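Local atomic coordinates of phosphoribosylaminoimidazole carboxylase, ATPase subunit (Thermotoga maritima, PDB entry 3AX6), a protein that probably catalyses the ATP-dependent joining of bicarbonate to 5-aminoimidazole ribonucleotide, giving N5-carboxyaminoimidazole ribonucleotide in de novo purine synthesis. Residues 26-31 and 57-62; 63-68 and 283-288; 77-82 and 94-99; 267-270 and 276-279; 342-347 and 368-373. All blocks are in the same frame, centred on the assembly; numbering follows the deposited sequence.

Contact 1 (26-31 and 57-62); sequences YVIVLD and EDLVKG
No ring or amide takes part where L59 meets I28 and L30: the only surfaces in play are branched aliphatic groups, so there are methyls to place rather than faces and edges. L59 stands on the helix side and splits its two branches between the strand residues. Its CD1 goes to I28, lying 4.1 Å from I28 CD1 and 4.2 Å from I28 CG2, and it also comes within 3.6 Å of the carbonyl oxygen I28 O; a still closer approach to I28 CG1 is doubtful. I28 and L59 lie alongside each other, pointing opposite ways. The other branch, CD2, reaches L30 CB at 3.9 Å, while L30 sends its own CD1 back to L59 CB at 4.1 Å. In both leucines CG is anti to the backbone N (chi1 179° for L30, 177° for L59), which places each fork in the space between strand and helix. This is the helix-on-sheet packing of a Rossmann-like domain: strand 26-31 sits in a parallel sheet, and helix 53-61 crosses one of its faces on the way from strand 44-47 to strand 65-68. Beta-branched I28 suits the strand, and the unbranched CB of L59 suits the helix. V29 turns away from L59, and both V27 and V29 meet helix 11-22 instead, so the strand is apolar on both surfaces. I46 of strand 44-47 touches both I28 and L59, and D31 OD1 accepts a hydrogen bond from G9 N of the glycine-rich turn.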
# COMPACT_ATOMS: atom_id res chain seq x y z
N TYR A 26 7.30 1.45 15.92
CA TYR A 26 8.73 1.39 15.71
C TYR A 26 9.01 -0.09 15.48
O TYR A 26 8.55 -0.93 16.25
CB TYR A 26 9.46 1.85 16.97
CG TYR A 26 10.95 2.00 16.82
CD1 TYR A 26 11.50 3.19 16.35
CD2 TYR A 26 11.82 0.97 17.17
CE1 TYR A 26 12.88 3.36 16.24
CE2 TYR A 26 13.20 1.12 17.06
CZ TYR A 26 13.72 2.32 16.59
OH TYR A 26 15.08 2.50 16.51
N VAL A 27 9.76 -0.43 14.43
CA VAL A 27 10.04 -1.83 14.15
C VAL A 27 11.51 -2.22 14.10
O VAL A 27 12.33 -1.56 13.46
CB VAL A 27 9.41 -2.30 12.83
CG1 VAL A 27 9.88 -1.42 11.69
CG2 VAL A 27 9.79 -3.75 12.55
N ILE A 28 11.81 -3.31 14.79
CA ILE A 28 13.16 -3.85 14.83
C ILE A 28 13.05 -5.26 14.23
O ILE A 28 12.29 -6.10 14.71
CB ILE A 28 13.70 -3.86 16.31
CG1 ILE A 28 14.66 -5.03 16.53
CG2 ILE A 28 12.55 -3.90 17.29
CD1 ILE A 28 15.96 -4.91 15.77
N VAL A 29 13.81 -5.48 13.15
CA VAL A 29 13.83 -6.75 12.42
C VAL A 29 15.05 -7.64 12.75
O VAL A 29 16.17 -7.15 12.89
CB VAL A 29 13.79 -6.51 10.87
CG1 VAL A 29 14.12 -7.78 10.12
CG2 VAL A 29 12.43 -5.99 10.45
N LEU A 30 14.81 -8.94 12.87
CA LEU A 30 15.88 -9.89 13.14
C LEU A 30 15.94 -10.85 11.97
O LEU A 30 14.97 -11.54 11.66
CB LEU A 30 15.62 -10.66 14.44
CG LEU A 30 16.67 -11.71 14.84
CD1 LEU A 30 16.54 -12.03 16.32
CD2 LEU A 30 16.51 -12.99 14.00
N ASP A 31 17.10 -10.89 11.30
CA ASP A 31 17.30 -11.74 10.14
C ASP A 31 18.81 -11.99 9.98
O ASP A 31 19.62 -11.08 10.21
CB ASP A 31 16.74 -11.04 8.90
CG ASP A 31 16.55 -11.98 7.74
OD1 ASP A 31 15.50 -12.68 7.70
OD2 ASP A 31 17.44 -12.03 6.86
N GLU A 57 16.36 -13.20 22.02
CA GLU A 57 16.05 -12.82 23.38
C GLU A 57 16.18 -11.30 23.49
O GLU A 57 15.34 -10.64 24.12
CB GLU A 57 17.00 -13.52 24.34
CG GLU A 57 16.59 -13.49 25.79
CD GLU A 57 16.97 -14.77 26.51
OE1 GLU A 57 18.14 -15.21 26.38
OE2 GLU A 57 16.09 -15.35 27.20
N ASP A 58 17.22 -10.74 22.87
CA ASP A 58 17.40 -9.30 22.89
C ASP A 58 16.24 -8.65 22.15
O ASP A 58 15.72 -7.62 22.58
CB ASP A 58 18.69 -8.88 22.18
CG ASP A 58 19.93 -9.38 22.88
OD1 ASP A 58 20.06 -9.18 24.11
OD2 ASP A 58 20.78 -9.98 22.20
N LEU A 59 15.83 -9.27 21.04
CA LEU A 59 14.73 -8.77 20.23
C LEU A 59 13.42 -8.70 20.99
O LEU A 59 12.74 -7.68 20.97
CB LEU A 59 14.52 -9.63 18.99
CG LEU A 59 13.32 -9.16 18.16
CD1 LEU A 59 13.72 -7.91 17.41
CD2 LEU A 59 12.85 -10.22 17.19
N VAL A 60 13.06 -9.80 21.66
CA VAL A 60 11.82 -9.85 22.42
C VAL A 60 11.84 -8.89 23.61
O VAL A 60 10.87 -8.17 23.84
CB VAL A 60 11.53 -11.29 22.91
CG1 VAL A 60 12.74 -11.83 23.64
CG2 VAL A 60 10.31 -11.30 23.83
N LYS A 61 12.94 -8.88 24.35
CA LYS A 61 13.06 -7.99 25.51
C LYS A 61 13.14 -6.51 25.12
O LYS A 61 12.83 -5.63 25.93
CB LYS A 61 14.28 -8.35 26.35
CG LYS A 61 14.15 -9.64 27.14
CD LYS A 61 15.43 -9.90 27.90
CE LYS A 61 15.37 -11.20 28.67
NZ LYS A 61 16.68 -11.46 29.34
N GLY A 62 13.56 -6.24 23.89
CA GLY A 62 13.66 -4.87 23.43
C GLY A 62 12.41 -4.41 22.70
O GLY A 62 12.36 -3.30 22.18

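Contact 2 (63-68 and 283-288); sequences SDVTTY and RAIMNL
V65 of strand 65-68 faces M286, the residue at which the helix 277-285 gives way to a turn, with their CA atoms 7.2 Å apart; the helix closes in a Schellman motif, N287 at positive phi, L288 N bonding to R283 O and N287 N to A284 O. V65 fills the angle between two partners. Its CG1 lies 3.9 Å from I285 CD1 and 3.7 Å from the carbonyl oxygen I285 O, while CG2 touches the selenium SE of selenomethionine M286, also at 3.7 Å. The M286 chain is folded back on itself (chi2 -49°, chi3 -63°), which turns the bulky SE toward the strand although its CB does not point there. I285 has CG1 between the backbone N and the carbonyl carbon (chi1 71°), and its CD1 then reaches past V65 to T67 CG2 at 3.8 Å, the two side chains meeting at about a right angle. T67 thus offers its methyl to I285, while OG1 is hydrogen-bonded to H89 O and H281 NE2. With an alanine at V65, both methyls are gone, and a gap would probably open in front of I285 CD1 and the selenium. Valine suits the site by being both strand-forming and two-branched. V65 pairs with strand 3-7 through G5, and I4 of that strand touches M286; T66, on the other surface, meets L59 and V60 of helix 53-61, so strand 65-68 of the N-terminal Rossmann-like sheet lies between that helix and the end of helix 277-285, which starts in the ATP-grasp domain.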
# COMPACT_ATOMS: atom_id res chain seq x y z
N SER A 63 11.39 -5.27 22.66
CA SER A 63 10.15 -4.93 21.97
C SER A 63 8.96 -5.08 22.90
O SER A 63 9.03 -5.79 23.90
CB SER A 63 9.96 -5.86 20.76
OG SER A 63 11.10 -5.86 19.93
N ASP A 64 7.87 -4.39 22.57
CA ASP A 64 6.66 -4.48 23.37
C ASP A 64 5.89 -5.72 22.91
O ASP A 64 5.28 -6.43 23.71
CB ASP A 64 5.80 -3.24 23.19
CG ASP A 64 6.50 -1.97 23.63
OD1 ASP A 64 6.93 -1.19 22.75
OD2 ASP A 64 6.64 -1.78 24.85
N VAL A 65 5.93 -5.96 21.61
CA VAL A 65 5.27 -7.10 21.01
C VAL A 65 6.17 -7.67 19.94
O VAL A 65 6.75 -6.91 19.15
CB VAL A 65 3.93 -6.72 20.35
CG1 VAL A 65 3.44 -7.86 19.48
CG2 VAL A 65 2.89 -6.41 21.43
N THR A 66 6.30 -8.99 19.91
CA THR A 66 7.13 -9.65 18.92
C THR A 66 6.30 -10.66 18.12
O THR A 66 5.40 -11.33 18.66
CB THR A 66 8.31 -10.38 19.58
OG1 THR A 66 9.07 -9.45 20.34
CG2 THR A 66 9.21 -11.02 18.54
N THR A 67 6.61 -10.74 16.83
CA THR A 67 5.94 -11.65 15.92
C THR A 67 6.98 -12.20 14.94
O THR A 67 8.17 -11.89 15.06
CB THR A 67 4.80 -10.94 15.18
OG1 THR A 67 4.12 -11.88 14.34
CG2 THR A 67 5.34 -9.78 14.35
N TYR A 68 6.54 -12.98 13.97
CA TYR A 68 7.48 -13.58 13.02
C TYR A 68 6.89 -13.80 11.63
O TYR A 68 5.67 -13.83 11.46
CB TYR A 68 7.98 -14.90 13.60
CG TYR A 68 6.91 -15.69 14.33
CD1 TYR A 68 6.06 -16.56 13.64
CD2 TYR A 68 6.73 -15.56 15.71
CE1 TYR A 68 5.05 -17.27 14.31
CE2 TYR A 68 5.73 -16.25 16.39
CZ TYR A 68 4.89 -17.11 15.68
OH TYR A 68 3.88 -17.78 16.34
N ARG A 283 -2.84 -5.05 13.59
CA ARG A 283 -3.97 -4.74 14.47
C ARG A 283 -4.18 -5.85 15.50
O ARG A 283 -4.35 -5.58 16.68
CB ARG A 283 -5.27 -4.56 13.68
CG ARG A 283 -5.37 -3.31 12.81
CD ARG A 283 -6.83 -3.11 12.41
NE ARG A 283 -7.04 -2.15 11.33
CZ ARG A 283 -8.05 -1.30 11.29
NH1 ARG A 283 -8.94 -1.28 12.28
NH2 ARG A 283 -8.19 -0.46 10.28
N ALA A 284 -4.14 -7.10 15.04
CA ALA A 284 -4.37 -8.23 15.92
C ALA A 284 -3.29 -8.44 16.98
O ALA A 284 -3.61 -8.66 18.15
CB ALA A 284 -4.56 -9.50 15.11
N ILE A 285 -2.03 -8.36 16.60
CA ILE A 285 -0.98 -8.58 17.60
C ILE A 285 -0.85 -7.41 18.57
O ILE A 285 -0.26 -7.55 19.64
CB ILE A 285 0.38 -8.87 16.95
CG1 ILE A 285 0.95 -7.61 16.30
CG2 ILE A 285 0.24 -9.99 15.94
CD1 ILE A 285 2.35 -7.80 15.73
N MSE A 286 -1.39 -6.25 18.19
CA MSE A 286 -1.35 -5.08 19.07
C MSE A 286 -2.67 -4.95 19.84
O MSE A 286 -2.92 -3.95 20.50
CB MSE A 286 -1.10 -3.79 18.27
CG MSE A 286 0.23 -3.73 17.53
SE MSE A 286 1.74 -4.20 18.65
CE MSE A 286 1.61 -2.80 19.94
N ASN A 287 -3.50 -5.98 19.74
CA ASN A 287 -4.79 -6.02 20.42
C ASN A 287 -5.60 -4.74 20.20
O ASN A 287 -6.13 -4.15 21.14
CB ASN A 287 -4.60 -6.28 21.92
CG ASN A 287 -5.77 -7.03 22.54
OD1 ASN A 287 -6.46 -7.80 21.87
ND2 ASN A 287 -5.99 -6.82 23.83
N LEU A 288 -5.66 -4.32 18.94
CA LEU A 288 -6.40 -3.13 18.53
C LEU A 288 -7.63 -3.62 17.76
O LEU A 288 -7.68 -4.78 17.33
CB LEU A 288 -5.54 -2.28 17.59
CG LEU A 288 -4.28 -1.65 18.17
CD1 LEU A 288 -3.37 -1.18 17.06
CD2 LEU A 288 -4.68 -0.50 19.07

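Contact 3 (77-82 and 94-99); sequences TLKKLY and TLEIIQ
K79 reaches E96 by running straight at first, CG anti to the backbone N (chi1 -177°), and then kinking twice, at chi3 (-68°) and chi4 (67°). E96 answers with a side chain extended beyond CG, so its carboxylate stands well off the helix. The two chains meet nearly perpendicular, and the ammonium and carboxylate form a surface salt bridge between two helices of the preATP-grasp domain, K79 NZ to E96 OE2 at 3.0 Å, whose hydrogen bond is weak. The kinks lay the last methylene against the same carboxylate: K79 CE is 3.2 Å from E96 OE2 and 3.4 Å from E96 OE1. Long, flexible chains suit this place, because the CA atoms of K79 and E96 are 9.0 Å apart. Each charge has a second partner: Q76 NE2 bonds to E96 OE2, and Y93 forms a cation-pi pair with K79. L78 and L95 point toward each other's helix, and both touch I73. Helix 75-83 rests on I56 of helix 53-61 through T77, L78 and L81, and on P92 at the start of helix 92-99 through L78, K79 and Y82; helix 92-99 in turn meets helix 101-110 through I97 and I98.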
# COMPACT_ATOMS: atom_id res chain seq x y z
N THR A 77 12.89 -21.13 22.78
CA THR A 77 13.35 -19.97 23.53
C THR A 77 12.19 -18.97 23.61
O THR A 77 12.04 -18.27 24.61
CB THR A 77 14.57 -19.28 22.85
OG1 THR A 77 14.99 -18.17 23.65
CG2 THR A 77 14.21 -18.77 21.48
N LEU A 78 11.36 -18.93 22.57
CA LEU A 78 10.22 -18.02 22.58
C LEU A 78 9.22 -18.44 23.64
O LEU A 78 8.62 -17.59 24.30
CB LEU A 78 9.55 -17.98 21.21
CG LEU A 78 10.33 -17.18 20.16
CD1 LEU A 78 9.71 -17.36 18.79
CD2 LEU A 78 10.37 -15.70 20.57
N LYS A 79 9.04 -19.74 23.79
CA LYS A 79 8.11 -20.27 24.79
C LYS A 79 8.60 -19.82 26.16
O LYS A 79 7.82 -19.46 27.04
CB LYS A 79 8.06 -21.79 24.73
CG LYS A 79 7.05 -22.39 25.69
CD LYS A 79 7.11 -23.93 25.74
CE LYS A 79 6.63 -24.58 24.44
NZ LYS A 79 7.53 -24.30 23.29
N LYS A 80 9.91 -19.86 26.35
CA LYS A 80 10.51 -19.45 27.61
C LYS A 80 10.13 -18.00 27.90
O LYS A 80 9.56 -17.69 28.95
CB LYS A 80 12.04 -19.60 27.51
CG LYS A 80 12.82 -19.04 28.69
CD LYS A 80 14.29 -19.48 28.64
CE LYS A 80 15.10 -18.91 29.80
NZ LYS A 80 15.24 -17.42 29.71
N LEU A 81 10.43 -17.12 26.95
CA LEU A 81 10.13 -15.70 27.08
C LEU A 81 8.63 -15.45 27.23
O LEU A 81 8.21 -14.57 27.98
CB LEU A 81 10.65 -14.95 25.86
CG LEU A 81 12.17 -15.04 25.75
CD1 LEU A 81 12.57 -14.86 24.30
CD2 LEU A 81 12.82 -13.99 26.66
N TYR A 82 7.83 -16.23 26.52
CA TYR A 82 6.40 -16.08 26.59
C TYR A 82 5.90 -16.42 27.99
O TYR A 82 4.94 -15.82 28.47
CB TYR A 82 5.72 -16.98 25.55
CG TYR A 82 4.22 -17.05 25.66
CD1 TYR A 82 3.60 -17.99 26.49
CD2 TYR A 82 3.41 -16.20 24.91
CE1 TYR A 82 2.22 -18.09 26.56
CE2 TYR A 82 2.02 -16.29 24.98
CZ TYR A 82 1.43 -17.25 25.80
OH TYR A 82 0.06 -17.37 25.82
N THR A 94 1.13 -21.99 20.05
CA THR A 94 0.34 -22.18 18.84
C THR A 94 1.30 -22.63 17.75
O THR A 94 1.06 -23.60 17.05
CB THR A 94 -0.35 -20.88 18.39
OG1 THR A 94 -1.33 -20.48 19.35
CG2 THR A 94 -1.03 -21.09 17.04
N LEU A 95 2.41 -21.91 17.63
CA LEU A 95 3.43 -22.23 16.65
C LEU A 95 3.86 -23.69 16.84
O LEU A 95 4.05 -24.43 15.88
CB LEU A 95 4.62 -21.29 16.81
CG LEU A 95 5.75 -21.39 15.79
CD1 LEU A 95 5.18 -21.29 14.38
CD2 LEU A 95 6.76 -20.28 16.04
N GLU A 96 3.99 -24.09 18.10
CA GLU A 96 4.40 -25.45 18.45
C GLU A 96 3.39 -26.49 17.95
O GLU A 96 3.77 -27.54 17.43
CB GLU A 96 4.56 -25.56 19.96
CG GLU A 96 5.20 -26.84 20.45
CD GLU A 96 5.49 -26.81 21.93
OE1 GLU A 96 4.54 -26.56 22.71
OE2 GLU A 96 6.66 -27.02 22.33
N ILE A 97 2.10 -26.19 18.11
CA ILE A 97 1.03 -27.08 17.67
C ILE A 97 1.01 -27.23 16.15
O ILE A 97 0.79 -28.33 15.63
CB ILE A 97 -0.35 -26.56 18.12
CG1 ILE A 97 -0.52 -26.76 19.62
CG2 ILE A 97 -1.45 -27.28 17.36
CD1 ILE A 97 -1.89 -26.35 20.15
N ILE A 98 1.22 -26.13 15.44
CA ILE A 98 1.19 -26.14 13.99
C ILE A 98 2.43 -26.75 13.33
O ILE A 98 2.33 -27.40 12.29
CB ILE A 98 0.99 -24.71 13.45
CG1 ILE A 98 -0.30 -24.13 14.02
CG2 ILE A 98 0.94 -24.72 11.93
CD1 ILE A 98 -0.54 -22.67 13.67
N GLN A 99 3.60 -26.56 13.93
CA GLN A 99 4.85 -27.09 13.39
C GLN A 99 4.88 -28.60 13.15
O GLN A 99 5.58 -29.08 12.27
CB GLN A 99 6.02 -26.74 14.30
CG GLN A 99 6.43 -25.28 14.27
CD GLN A 99 7.85 -25.09 14.75
OE1 GLN A 99 8.22 -25.59 15.82
NE2 GLN A 99 8.64 -24.37 13.97

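Contact 4 (267-270 and 276-279); sequences HYTI and SQFE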
# COMPACT_ATOMS: atom_id res chain seq x y z
N HIS A 267 -2.47 -12.40 -0.45
CA HIS A 267 -1.99 -11.15 -1.04
C HIS A 267 -3.10 -10.40 -1.77
O HIS A 267 -3.03 -9.18 -1.94
CB HIS A 267 -0.83 -11.41 -2.02
CG HIS A 267 0.46 -11.78 -1.35
ND1 HIS A 267 0.88 -11.18 -0.19
CD2 HIS A 267 1.41 -12.69 -1.68
CE1 HIS A 267 2.04 -11.71 0.18
NE2 HIS A 267 2.38 -12.62 -0.71
N TYR A 268 -4.12 -11.12 -2.20
CA TYR A 268 -5.22 -10.49 -2.91
C TYR A 268 -5.84 -9.39 -2.06
O TYR A 268 -6.29 -8.37 -2.59
CB TYR A 268 -6.28 -11.54 -3.26
CG TYR A 268 -7.17 -11.95 -2.12
CD1 TYR A 268 -8.37 -11.29 -1.88
CD2 TYR A 268 -6.82 -13.00 -1.26
CE1 TYR A 268 -9.20 -11.64 -0.82
CE2 TYR A 268 -7.65 -13.36 -0.19
CZ TYR A 268 -8.84 -12.67 0.02
OH TYR A 268 -9.67 -12.99 1.08
N THR A 269 -5.86 -9.60 -0.74
CA THR A 269 -6.46 -8.62 0.17
C THR A 269 -5.89 -7.20 0.00
O THR A 269 -6.59 -6.21 0.23
CB THR A 269 -6.31 -9.05 1.66
OG1 THR A 269 -4.92 -9.10 2.01
CG2 THR A 269 -6.93 -10.43 1.89
N ILE A 270 -4.62 -7.11 -0.40
CA ILE A 270 -3.95 -5.82 -0.57
C ILE A 270 -4.62 -4.99 -1.65
O ILE A 270 -4.71 -3.76 -1.53
CB ILE A 270 -2.46 -6.01 -0.96
CG1 ILE A 270 -1.72 -6.71 0.18
CG2 ILE A 270 -1.82 -4.66 -1.25
CD1 ILE A 270 -0.33 -7.18 -0.20
N SER A 276 -5.78 -4.83 4.32
CA SER A 276 -4.90 -5.92 3.92
C SER A 276 -4.55 -6.84 5.09
O SER A 276 -4.59 -6.44 6.26
CB SER A 276 -3.62 -5.37 3.31
OG SER A 276 -2.72 -4.97 4.32
N GLN A 277 -4.16 -8.07 4.75
CA GLN A 277 -3.80 -9.07 5.74
C GLN A 277 -2.64 -8.61 6.62
O GLN A 277 -2.53 -9.02 7.77
CB GLN A 277 -3.44 -10.39 5.06
CG GLN A 277 -2.10 -10.39 4.32
CD GLN A 277 -1.70 -11.78 3.87
OE1 GLN A 277 -1.96 -12.76 4.57
NE2 GLN A 277 -1.05 -11.87 2.72
N PHE A 278 -1.79 -7.75 6.07
CA PHE A 278 -0.63 -7.23 6.80
C PHE A 278 -1.02 -6.16 7.82
O PHE A 278 -0.48 -6.13 8.92
CB PHE A 278 0.41 -6.71 5.81
CG PHE A 278 1.01 -7.79 4.97
CD1 PHE A 278 2.00 -8.63 5.49
CD2 PHE A 278 0.58 -8.00 3.66
CE1 PHE A 278 2.55 -9.65 4.71
CE2 PHE A 278 1.13 -9.01 2.88
CZ PHE A 278 2.11 -9.84 3.40
N GLU A 279 -1.94 -5.28 7.45
CA GLU A 279 -2.40 -4.28 8.40
C GLU A 279 -3.18 -5.04 9.48
O GLU A 279 -3.04 -4.77 10.67
CB GLU A 279 -3.35 -3.28 7.74
CG GLU A 279 -3.89 -2.26 8.72
CD GLU A 279 -4.96 -1.38 8.14
OE1 GLU A 279 -4.95 -1.16 6.91
OE2 GLU A 279 -5.81 -0.89 8.91
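T269 OG1 is held from two directions: it takes the backbone N-H of Q277 (3.0 Å from Q277 N to T269 OG1, N-H...O angle 154°) and is hydrogen-bonded to G266 O. Two consecutive helices of the ATP-grasp domain, 268-272 and 277-285, meet here across a short connection, the second opened by an N-cap. Amides in a helix's first turn lack the usual carbonyl acceptors; T269 supplies one for Q277 N, and S276, the N-cap, supplies another through S276 OG, 3.2 Å from E279 N at a nearly straight 164°. T269 OG1 sits between its backbone N and carbonyl carbon, and this rotation aims it across to the second helix. A valine in place of T269 has no hydroxyl, and Q277 N would probably be left without its acceptor and G266 O without its mate. The rings of H267 and F278 meet rim to rim, planes only 18° apart, with H267 CE1 3.7 Å from F278 CZ; H267 also stacks on H346. The Q277 side chain passes close by, its OE1 bonded to H263 N, with the amide plane steeply turned to the imidazole of H267. One face of F278 carries Q277 CG, 3.6 Å above the plane and toward the rim, and I270 CD1 touches the ring edge at F278 CE2, 3.9 Å away.

Contact 5 (342-347 and 368-373); sequences RKMGHF and LKVVSE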
# COMPACT_ATOMS: atom_id res chain seq x y z
N ARG A 342 12.23 -19.39 -7.89
CA ARG A 342 12.19 -18.52 -6.72
C ARG A 342 11.07 -17.49 -6.86
O ARG A 342 10.79 -17.01 -7.96
CB ARG A 342 13.52 -17.78 -6.54
CG ARG A 342 13.47 -16.72 -5.46
CD ARG A 342 14.74 -15.89 -5.42
NE ARG A 342 15.90 -16.65 -4.99
CZ ARG A 342 17.10 -16.12 -4.77
NH1 ARG A 342 17.29 -14.82 -4.95
NH2 ARG A 342 18.11 -16.89 -4.39
N LYS A 343 10.42 -17.16 -5.74
CA LYS A 343 9.35 -16.18 -5.76
C LYS A 343 9.94 -14.76 -5.84
O LYS A 343 10.53 -14.26 -4.88
CB LYS A 343 8.48 -16.31 -4.50
CG LYS A 343 7.64 -17.59 -4.46
CD LYS A 343 6.65 -17.58 -3.30
CE LYS A 343 5.87 -18.90 -3.21
NZ LYS A 343 4.85 -18.94 -2.12
N MSE A 344 9.78 -14.12 -6.99
CA MSE A 344 10.29 -12.78 -7.21
C MSE A 344 9.21 -11.72 -7.03
O MSE A 344 9.50 -10.53 -6.97
CB MSE A 344 10.88 -12.67 -8.62
CG MSE A 344 12.04 -13.62 -8.88
SE MSE A 344 13.47 -13.35 -7.61
CE MSE A 344 14.35 -11.85 -8.47
N GLY A 345 7.96 -12.15 -6.95
CA GLY A 345 6.87 -11.21 -6.77
C GLY A 345 5.55 -11.80 -7.21
O GLY A 345 5.43 -13.02 -7.37
N HIS A 346 4.56 -10.94 -7.38
CA HIS A 346 3.25 -11.37 -7.84
C HIS A 346 2.58 -10.21 -8.56
O HIS A 346 3.03 -9.07 -8.46
CB HIS A 346 2.37 -11.86 -6.67
CG HIS A 346 1.90 -10.78 -5.74
ND1 HIS A 346 2.62 -10.37 -4.64
CD2 HIS A 346 0.78 -10.02 -5.76
CE1 HIS A 346 1.96 -9.41 -4.01
NE2 HIS A 346 0.84 -9.18 -4.67
N PHE A 347 1.54 -10.52 -9.33
CA PHE A 347 0.78 -9.49 -10.00
C PHE A 347 -0.67 -9.86 -9.76
O PHE A 347 -0.99 -11.02 -9.51
CB PHE A 347 1.15 -9.39 -11.50
CG PHE A 347 0.68 -10.55 -12.35
CD1 PHE A 347 -0.63 -10.61 -12.81
CD2 PHE A 347 1.58 -11.53 -12.74
CE1 PHE A 347 -1.04 -11.64 -13.65
CE2 PHE A 347 1.19 -12.57 -13.59
CZ PHE A 347 -0.12 -12.62 -14.05
N LEU A 368 4.26 -11.61 -18.57
CA LEU A 368 5.16 -11.13 -17.53
C LEU A 368 6.14 -12.21 -17.14
O LEU A 368 5.74 -13.32 -16.81
CB LEU A 368 4.36 -10.72 -16.28
CG LEU A 368 4.08 -9.23 -16.11
CD1 LEU A 368 3.33 -8.99 -14.81
CD2 LEU A 368 5.40 -8.47 -16.12
N LYS A 369 7.43 -11.89 -17.17
CA LYS A 369 8.44 -12.88 -16.82
C LYS A 369 9.68 -12.27 -16.19
O LYS A 369 10.20 -11.26 -16.66
CB LYS A 369 8.82 -13.69 -18.05
CG LYS A 369 7.65 -14.44 -18.65
CD LYS A 369 8.06 -15.45 -19.70
CE LYS A 369 6.85 -16.24 -20.18
NZ LYS A 369 6.12 -16.87 -19.04
N VAL A 370 10.14 -12.88 -15.10
CA VAL A 370 11.34 -12.43 -14.41
C VAL A 370 12.51 -13.18 -15.02
O VAL A 370 12.58 -14.40 -14.96
CB VAL A 370 11.27 -12.74 -12.91
CG1 VAL A 370 12.54 -12.25 -12.22
CG2 VAL A 370 10.04 -12.08 -12.31
N VAL A 371 13.42 -12.42 -15.61
CA VAL A 371 14.59 -12.96 -16.28
C VAL A 371 15.85 -12.34 -15.66
O VAL A 371 15.77 -11.64 -14.66
CB VAL A 371 14.47 -12.66 -17.80
CG1 VAL A 371 15.83 -12.64 -18.49
CG2 VAL A 371 13.58 -13.71 -18.45
N SER A 372 17.01 -12.63 -16.25
CA SER A 372 18.26 -12.08 -15.76
C SER A 372 18.71 -10.95 -16.66
O SER A 372 18.40 -10.93 -17.86
CB SER A 372 19.35 -13.16 -15.76
OG SER A 372 19.79 -13.42 -17.08
N GLU A 373 19.43 -10.01 -16.08
CA GLU A 373 19.95 -8.87 -16.81
C GLU A 373 21.25 -9.30 -17.49
O GLU A 373 22.33 -8.87 -17.02
CB GLU A 373 20.21 -7.71 -15.84
CG GLU A 373 20.36 -6.36 -16.49
CD GLU A 373 20.73 -5.29 -15.49
OE1 GLU A 373 20.13 -5.27 -14.39
OE2 GLU A 373 21.63 -4.47 -15.80
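V370 meets M344 at one end of this contact and L368 meets F347 at the other. The touching backbones run in nearly opposite directions (167°), but they are too far apart to pair as neighbours in a sheet, the CA atoms of M344 and V370 being 7.3 Å from each other, so side chains alone make the contact. V370 straddles the root of M344, a selenomethionine: CG1 lies 3.6 Å from M344 CG, and CG2 is 3.8 Å from M344 CB. The M344 chain bends at chi2 (-57°) and chi3 (-83°), a curl that brings its CE methyl back to 4.2 Å from V370 CG1. L368 works through a single methyl, CD1, which approaches F347 obliquely to the ring, 3.7 Å from CD2 and 4.0 Å from F347 CB; L368 and F347 lie side by side with their ends pointing opposite ways. Compact valine fits beside a flexible chain that can bend alongside it, while a leucine methyl can reach the ring at CD2. Around them L316 of strand 314-317, the partner of strand 369-372, touches V370, and T338 touches both M344 and V370. V302 and L304 of strand 299-305 lie against F347. The packing therefore joins the long antiparallel sheet holding strand 343-350 to the small two-stranded one. Between the two pairs, G345 adopts backbone angles at which a CB would jam against the carbonyl O of M344; with M344 and G345 both facing L304, strand 343-350 carries a classic beta bulge here.

In the fold
Contacts 1 and 3 lie wholly in the Rossmann-like N-terminal domain, and contact 2 joins that domain's strand 65-68 to the end of helix 277-285; the three centres are 12 to 17 Å apart. Helix 53-61, used by contact 1, leads into strand 65-68 and packs against helix 75-83 of contact 3. Along the chain contact 1 closes first. Contact 2 then spans more than 200 residues, and contacts 3 and 4 form within that span; contact 5 comes last. Contacts 2 and 4 share helix 277-285, which thereby ties the N-terminal sheet to the ATP-grasp part. Contact 4 touches contact 5, 20 Å away between centres, through H267 and H346; contacts 3 and 5 are 34 Å apart.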